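Local coordinates for agrobacterium tumefaciens DPS (Agrobacterium tumefaciens, PDB 1O9R), which protects DNA from oxidative damage without binding it, oxidising iron(II) with hydrogen peroxide and storing it as a ferric mineral inside a hollow dodecamer, at the interface of chains A and B. Numbering follows the deposited sequence. Chains: chain A/B, Agrobacterium tumefaciens DPS.

The interface of chains A and B. Residues chain A 68, 135, 138-139, 142; chain B 141, 145.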
loop_
_atom_site.group_PDB
_atom_site.type_symbol
_atom_site.label_atom_id
_atom_site.label_comp_id
_atom_site.label_asym_id
_atom_site.label_seq_id
_atom_site.Cartn_x
_atom_site.Cartn_y
_atom_site.Cartn_z
ATOM N N THR A 68 20.713 -15.558 2.989
ATOM C CA THR A 68 21.770 -14.928 2.185
ATOM C C THR A 68 23.060 -15.758 2.276
ATOM O O THR A 68 23.803 -15.842 1.292
ATOM C CB THR A 68 21.987 -13.494 2.634
ATOM O OG1 THR A 68 20.691 -12.834 2.463
ATOM C CG2 THR A 68 22.962 -12.680 1.804
ATOM N N THR A 135 32.885 -9.759 -1.425
ATOM C CA THR A 135 31.445 -9.921 -1.618
ATOM C C THR A 135 30.846 -10.726 -0.481
ATOM O O THR A 135 29.853 -10.372 0.177
ATOM C CB THR A 135 31.136 -10.508 -2.975
ATOM O OG1 THR A 135 31.638 -9.514 -3.913
ATOM C CG2 THR A 135 29.658 -10.750 -3.203
ATOM N N ASP A 138 30.934 -8.783 2.727
ATOM C CA ASP A 138 29.833 -7.826 2.873
ATOM C C ASP A 138 28.564 -8.508 3.351
ATOM O O ASP A 138 27.828 -7.891 4.148
ATOM C CB ASP A 138 29.617 -7.238 1.466
ATOM C CG ASP A 138 28.578 -6.104 1.512
ATOM O OD1 ASP A 138 27.465 -6.290 0.975
ATOM O OD2 ASP A 138 28.901 -5.068 2.101
ATOM N N ILE A 139 28.325 -9.740 2.946
ATOM C CA ILE A 139 27.147 -10.498 3.428
ATOM C C ILE A 139 27.280 -10.641 4.935
ATOM O O ILE A 139 26.297 -10.474 5.703
ATOM C CB ILE A 139 27.067 -11.859 2.720
ATOM C CG1 ILE A 139 26.556 -11.629 1.290
ATOM C CG2 ILE A 139 26.143 -12.834 3.485
ATOM C CD1 ILE A 139 26.764 -12.856 0.388
ATOM N N ALA A 142 26.743 -7.180 6.735
ATOM C CA ALA A 142 25.303 -6.808 6.915
ATOM C C ALA A 142 24.716 -7.616 8.057
ATOM O O ALA A 142 23.934 -7.065 8.853
ATOM C CB ALA A 142 24.564 -7.071 5.596
ATOM N N THR B 141 30.460 -3.565 -4.631
ATOM C CA THR B 141 30.129 -4.747 -3.818
ATOM C C THR B 141 28.645 -5.064 -3.835
ATOM O O THR B 141 28.291 -6.238 -3.991
ATOM C CB THR B 141 30.668 -4.499 -2.403
ATOM O OG1 THR B 141 32.107 -4.376 -2.450
ATOM C CG2 THR B 141 30.360 -5.730 -1.539
ATOM N N ARG B 145 27.021 -8.502 -5.388
ATOM C CA ARG B 145 26.086 -9.469 -4.757
ATOM C C ARG B 145 24.934 -9.791 -5.692
ATOM O O ARG B 145 24.613 -11.010 -5.778
ATOM C CB ARG B 145 25.581 -8.831 -3.470
ATOM C CG ARG B 145 26.639 -9.016 -2.386
ATOM C CD ARG B 145 26.260 -8.555 -1.037
ATOM N NE ARG B 145 24.990 -9.169 -0.588
ATOM C CZ ARG B 145 24.432 -8.722 0.528
ATOM N NH1 ARG B 145 24.917 -7.765 1.293
ATOM N NH2 ARG B 145 23.241 -9.299 0.814
#
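B:Arg145 reaches from helix 134-156 of its own chain to A:Asp138 on the same helix of the other subunit, an asymmetric contact between four-helix-bundle subunits of the Dps family, part of the ferritin superfamily. The protein is a dodecamer, and this patch helps hold two neighbours of its hollow shell; the interface of the pair is not an exact two-fold.

The polar link is a salt bridge that is also a hydrogen bond: B:Arg145 NH1, a terminal guanidinium nitrogen, donates to carboxylate oxygen A:Asp138 OD1 over 3.0 Å, nearly straight at 167° about the hydrogen. OD1 lies in the guanidinium plane, at its edge, but the nitrogen comes to OD1 from above the carboxylate plane. The two flat groups are turned 57° apart, and the bridge runs through one oxygen rather than as a paired, two-pronged clasp. A:Asp138 CG stands anti to its backbone N (chi1 -174°), which carries the carboxylate toward chain B. The nearby positive charge probably stabilises the carboxylate as an anion.

Van der Waals contacts line the arginine along its length. Near its root, methyl A:Thr135 CG2 meets B:Arg145 CG at 3.6 Å, the two side chains passing in opposite directions. The arginine then bends at its third torsion, and its guanidinium lays one face on A:Ile139, whose CG1 sits near the rim of that face, 3.7 Å from B:Arg145 CZ. At the far tip, methyl A:Thr68 CG2, from helix 48-75, touches B:Arg145 NH2 at 3.5 Å, the threonine crossing the arginine at about a right angle. A second helix of chain A thus meets the end of the side chain.

One turn earlier on the chain B helix, methyl B:Thr141 CG2 packs 3.4 Å from A:Asp138 CB and also reaches the carboxylate carbon, flanking the aspartate that pairs with B:Arg145.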